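Long-range contact in thioredoxin-like protein (Klebsiella pneumoniae subsp. pneumoniae MGH 78578, PDB 3TY1), which is a putative aldose 1-epimerase relative whose activity is not established and which probably binds carbohydrate: residues L266-V278 / V358-N372. Residues are numbered along the deposited sequence; the frame is centred on the assembly and turned at random.
Sequences LADENHQTLAAVV and VAAVEQKIAKIQGDN
Ile368 lays its CG2 methyl over the backbone where Leu266 runs into Asp268, 3.7 Å from the carbonyl carbon of Ala267, while its CD1 reaches towards the start of strand 272-278. With CG1 anti to its carbonyl carbon (chi1 -64°), the two branches part to the two ends of the type I beta turn from Asp268 to His271, CG2 to Ala267 and CD1 to Gln272 O. One helical turn back, Ile365 rests CG1 and CD1 against Leu274 O, CD1 at 3.6 Å; this buried carbonyl oxygen has no polar partner in the model. Leu274 has CG anti to the backbone N (chi1 -169°), and its side chain crosses those of Val361 and Lys364 at about a right angle, with CD2 4.1 Å from Val361 CG1 and also on Lys364 CB. Val361 CG1 also meets Ala276 CB, and Val278 CG1 packs on Val358 CG1 at 3.8 Å.

The arrangement is a helix laid on the edge region of a large antiparallel sheet, part of the supersandwich typical of galactose mutarotase relatives; the axes of strand 272-278 and helix 358-369 approach to 8.7 Å, their N-to-C directions 132° apart. Ile365 and Val278 share Leu226 of the neighbouring strand 224-229, and Val361 and Val358 share Leu352.

At the helix's C-terminal end, Leu266 CD1 lies 3.6 Å from Gln369 NE2 and also touches Asn372 CB. The two amides are tied to each other's backbone: Gln369 NE2 donates to Asn372 O, and Asn372 ND2 to Gln369 O. Across the strand's entry, Asp268 OD1 accepts from Asn270 N in an Asx turn, and Gln272 N is a second donor from the opposite face of the carboxylate.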
loop_
_atom_site.group_PDB
_atom_site.type_symbol
_atom_site.label_atom_id
_atom_site.label_comp_id
_atom_site.label_asym_id
_atom_site.label_seq_id
_atom_site.Cartn_x
_atom_site.Cartn_y
_atom_site.Cartn_z
ATOM N N LEU A 266 14.226 38.702 4.763
ATOM C CA LEU A 266 15.006 39.700 4.000
ATOM C C LEU A 266 16.149 38.946 3.322
ATOM O O LEU A 266 16.538 37.859 3.767
ATOM C CB LEU A 266 15.567 40.759 4.928
ATOM C CG LEU A 266 14.524 41.676 5.556
ATOM C CD1 LEU A 266 15.146 42.390 6.747
ATOM C CD2 LEU A 266 13.969 42.652 4.489
ATOM N N ALA A 267 16.650 39.485 2.227
ATOM C CA ALA A 267 17.729 38.845 1.445
ATOM C C ALA A 267 18.826 39.854 1.151
ATOM O O ALA A 267 18.564 41.028 1.166
ATOM C CB ALA A 267 17.175 38.314 0.126
ATOM N N ASP A 268 20.048 39.392 0.863
ATOM C CA ASP A 268 21.125 40.282 0.406
ATOM C C ASP A 268 20.830 40.654 -1.064
ATOM O O ASP A 268 19.828 40.216 -1.633
ATOM C CB ASP A 268 22.522 39.624 0.631
ATOM C CG ASP A 268 22.808 38.406 -0.283
ATOM O OD1 ASP A 268 22.093 38.125 -1.271
ATOM O OD2 ASP A 268 23.817 37.723 -0.013
ATOM N N GLU A 269 21.720 41.407 -1.699
ATOM C CA GLU A 269 21.501 41.883 -3.077
ATOM C C GLU A 269 21.542 40.783 -4.144
ATOM O O GLU A 269 21.152 41.018 -5.276
ATOM C CB GLU A 269 22.504 42.998 -3.451
ATOM C CG GLU A 269 23.964 42.531 -3.727
ATOM C CD GLU A 269 24.927 42.877 -2.612
ATOM O OE1 GLU A 269 24.786 42.268 -1.519
ATOM O OE2 GLU A 269 25.806 43.767 -2.845
ATOM N N ASN A 270 22.060 39.607 -3.793
ATOM C CA ASN A 270 22.054 38.447 -4.681
ATOM C C ASN A 270 20.893 37.492 -4.338
ATOM O O ASN A 270 20.882 36.356 -4.791
ATOM C CB ASN A 270 23.397 37.725 -4.578
ATOM C CG ASN A 270 24.562 38.646 -4.877
ATOM O OD1 ASN A 270 25.525 38.693 -4.119
ATOM N ND2 ASN A 270 24.453 39.424 -5.947
ATOM N N HIS A 271 19.928 37.986 -3.556
ATOM C CA HIS A 271 18.677 37.287 -3.198
ATOM C C HIS A 271 18.912 36.096 -2.299
ATOM O O HIS A 271 18.074 35.223 -2.210
ATOM C CB HIS A 271 17.891 36.853 -4.439
ATOM C CG HIS A 271 17.671 37.950 -5.423
ATOM N ND1 HIS A 271 16.607 38.818 -5.338
ATOM C CD2 HIS A 271 18.384 38.323 -6.512
ATOM C CE1 HIS A 271 16.679 39.689 -6.331
ATOM N NE2 HIS A 271 17.752 39.414 -7.053
ATOM N N GLN A 272 20.050 36.070 -1.625
ATOM C CA GLN A 272 20.384 34.994 -0.735
ATOM C C GLN A 272 20.022 35.446 0.669
ATOM O O GLN A 272 20.226 36.628 1.030
ATOM C CB GLN A 272 21.875 34.666 -0.796
ATOM C CG GLN A 272 22.414 34.265 -2.176
ATOM C CD GLN A 272 21.602 33.171 -2.820
ATOM O OE1 GLN A 272 21.559 32.039 -2.324
ATOM N NE2 GLN A 272 20.936 33.507 -3.934
ATOM N N THR A 273 19.482 34.516 1.457
ATOM C CA THR A 273 19.224 34.759 2.858
ATOM C C THR A 273 19.799 33.598 3.683
ATOM O O THR A 273 20.262 32.612 3.118
ATOM C CB THR A 273 17.734 34.974 3.128
ATOM O OG1 THR A 273 17.573 35.537 4.436
ATOM C CG2 THR A 273 16.962 33.669 3.009
ATOM N N LEU A 274 19.773 33.743 5.007
ATOM C CA LEU A 274 20.426 32.799 5.913
ATOM C C LEU A 274 19.599 32.724 7.173
ATOM O O LEU A 274 19.247 33.761 7.737
ATOM C CB LEU A 274 21.858 33.283 6.220
ATOM C CG LEU A 274 22.893 32.433 6.924
ATOM C CD1 LEU A 274 23.154 31.154 6.142
ATOM C CD2 LEU A 274 24.198 33.207 7.129
ATOM N N ALA A 275 19.280 31.509 7.596
ATOM C CA ALA A 275 18.573 31.256 8.843
ATOM C C ALA A 275 19.325 30.191 9.623
ATOM O O ALA A 275 19.988 29.297 9.027
ATOM C CB ALA A 275 17.149 30.806 8.546
ATOM N N ALA A 276 19.202 30.232 10.936
ATOM C CA ALA A 276 19.980 29.303 11.771
ATOM C C ALA A 276 19.353 29.051 13.152
ATOM O O ALA A 276 18.585 29.881 13.661
ATOM C CB ALA A 276 21.412 29.861 11.932
ATOM N N VAL A 277 19.660 27.886 13.712
ATOM C CA VAL A 277 19.376 27.562 15.079
ATOM C C VAL A 277 20.728 27.346 15.749
ATOM O O VAL A 277 21.613 26.683 15.214
ATOM C CB VAL A 277 18.435 26.371 15.260
ATOM C CG1 VAL A 277 18.922 25.120 14.503
ATOM C CG2 VAL A 277 18.292 26.061 16.763
ATOM N N VAL A 278 20.910 27.976 16.899
ATOM C CA VAL A 278 22.158 27.901 17.623
ATOM C C VAL A 278 21.844 27.578 19.081
ATOM O O VAL A 278 20.772 27.915 19.591
ATOM C CB VAL A 278 22.961 29.198 17.469
ATOM C CG1 VAL A 278 23.195 29.519 15.984
ATOM C CG2 VAL A 278 22.267 30.384 18.184
ATOM N N VAL A 358 29.459 30.293 14.610
ATOM C CA VAL A 358 28.162 30.874 14.977
ATOM C C VAL A 358 28.183 32.431 14.877
ATOM O O VAL A 358 27.226 33.052 14.381
ATOM C CB VAL A 358 27.734 30.412 16.403
ATOM C CG1 VAL A 358 26.514 31.181 16.903
ATOM C CG2 VAL A 358 27.510 28.851 16.428
ATOM N N ALA A 359 29.276 33.054 15.342
ATOM C CA ALA A 359 29.400 34.524 15.356
ATOM C C ALA A 359 29.379 35.073 13.930
ATOM O O ALA A 359 28.705 36.081 13.659
ATOM C CB ALA A 359 30.662 34.959 16.111
ATOM N N ALA A 360 30.077 34.395 13.025
ATOM C CA ALA A 360 30.090 34.735 11.597
ATOM C C ALA A 360 28.676 34.674 10.975
ATOM O O ALA A 360 28.275 35.551 10.201
ATOM C CB ALA A 360 31.078 33.813 10.818
ATOM N N VAL A 361 27.924 33.635 11.311
ATOM C CA VAL A 361 26.531 33.526 10.842
ATOM C C VAL A 361 25.679 34.662 11.424
ATOM O O VAL A 361 24.951 35.352 10.693
ATOM C CB VAL A 361 25.920 32.150 11.201
ATOM C CG1 VAL A 361 24.390 32.165 11.125
ATOM C CG2 VAL A 361 26.506 31.089 10.275
ATOM N N GLU A 362 25.838 34.899 12.724
ATOM C CA GLU A 362 25.058 35.940 13.399
ATOM C C GLU A 362 25.367 37.343 12.829
ATOM O O GLU A 362 24.458 38.155 12.626
ATOM C CB GLU A 362 25.252 35.823 14.913
ATOM C CG GLU A 362 24.200 36.546 15.724
ATOM C CD GLU A 362 24.121 36.107 17.185
ATOM O OE1 GLU A 362 24.772 35.110 17.596
ATOM O OE2 GLU A 362 23.392 36.785 17.942
ATOM N N GLN A 363 26.640 37.583 12.507
ATOM C CA GLN A 363 27.116 38.852 11.909
ATOM C C GLN A 363 26.592 39.041 10.471
ATOM O O GLN A 363 26.199 40.153 10.091
ATOM C CB GLN A 363 28.669 38.938 11.909
ATOM C CG GLN A 363 29.345 39.731 13.058
ATOM C CD GLN A 363 29.652 38.938 14.358
ATOM O OE1 GLN A 363 28.738 38.491 15.082
ATOM N NE2 GLN A 363 30.956 38.818 14.680
ATOM N N LYS A 364 26.576 37.972 9.670
ATOM C CA LYS A 364 26.015 38.048 8.308
ATOM C C LYS A 364 24.516 38.340 8.354
ATOM O O LYS A 364 24.016 39.155 7.582
ATOM C CB LYS A 364 26.291 36.778 7.500
ATOM C CG LYS A 364 25.910 36.859 6.017
ATOM C CD LYS A 364 26.763 37.861 5.188
ATOM C CE LYS A 364 26.039 38.286 3.892
ATOM N NZ LYS A 364 26.697 39.440 3.174
ATOM N N ILE A 365 23.817 37.701 9.284
ATOM C CA ILE A 365 22.369 37.894 9.459
ATOM C C ILE A 365 22.086 39.351 9.882
ATOM O O ILE A 365 21.231 40.028 9.285
ATOM C CB ILE A 365 21.760 36.845 10.445
ATOM C CG1 ILE A 365 21.697 35.462 9.762
ATOM C CG2 ILE A 365 20.399 37.295 10.888
ATOM C CD1 ILE A 365 21.233 34.304 10.644
ATOM N N ALA A 366 22.866 39.841 10.847
ATOM C CA ALA A 366 22.753 41.244 11.321
ATOM C C ALA A 366 23.032 42.261 10.204
ATOM O O ALA A 366 22.456 43.336 10.188
ATOM C CB ALA A 366 23.661 41.486 12.533
ATOM N N LYS A 367 23.927 41.929 9.282
ATOM C CA LYS A 367 24.214 42.779 8.123
ATOM C C LYS A 367 23.033 42.822 7.131
ATOM O O LYS A 367 22.704 43.877 6.615
ATOM C CB LYS A 367 25.486 42.309 7.405
ATOM C CG LYS A 367 25.883 43.162 6.211
ATOM C CD LYS A 367 27.290 42.863 5.728
ATOM C CE LYS A 367 27.718 43.843 4.640
ATOM N NZ LYS A 367 29.099 43.528 4.181
ATOM N N ILE A 368 22.412 41.679 6.858
ATOM C CA ILE A 368 21.241 41.604 5.956
ATOM C C ILE A 368 20.038 42.325 6.587
ATOM O O ILE A 368 19.315 43.051 5.905
ATOM C CB ILE A 368 20.864 40.142 5.604
ATOM C CG1 ILE A 368 21.997 39.473 4.809
ATOM C CG2 ILE A 368 19.595 40.097 4.741
ATOM C CD1 ILE A 368 21.808 37.978 4.628
ATOM N N GLN A 369 19.861 42.151 7.897
ATOM C CA GLN A 369 18.798 42.827 8.641
ATOM C C GLN A 369 19.000 44.318 8.591
ATOM O O GLN A 369 18.032 45.058 8.473
ATOM C CB GLN A 369 18.772 42.388 10.107
ATOM C CG GLN A 369 17.593 42.935 10.935
ATOM C CD GLN A 369 16.265 42.298 10.571
ATOM O OE1 GLN A 369 16.144 41.084 10.565
ATOM N NE2 GLN A 369 15.246 43.120 10.311
ATOM N N GLY A 370 20.257 44.748 8.740
ATOM C CA GLY A 370 20.634 46.163 8.669
ATOM C C GLY A 370 19.780 47.003 9.594
ATOM O O GLY A 370 19.586 46.631 10.759
ATOM N N ASP A 371 19.244 48.108 9.066
ATOM C CA ASP A 371 18.311 48.965 9.812
ATOM C C ASP A 371 16.806 48.657 9.641
ATOM O O ASP A 371 15.964 49.445 10.113
ATOM C CB ASP A 371 18.567 50.443 9.466
ATOM C CG ASP A 371 19.931 50.930 9.947
ATOM O OD1 ASP A 371 20.471 50.339 10.916
ATOM O OD2 ASP A 371 20.452 51.916 9.365
ATOM N N ASN A 372 16.447 47.554 8.981
ATOM C CA ASN A 372 15.022 47.213 8.805
ATOM C C ASN A 372 14.472 46.752 10.159
ATOM O O ASN A 372 15.133 45.983 10.872
ATOM C CB ASN A 372 14.811 46.123 7.739
ATOM C CG ASN A 372 15.450 46.473 6.386
ATOM O OD1 ASN A 372 14.855 47.169 5.567
ATOM N ND2 ASN A 372 16.665 45.961 6.146
#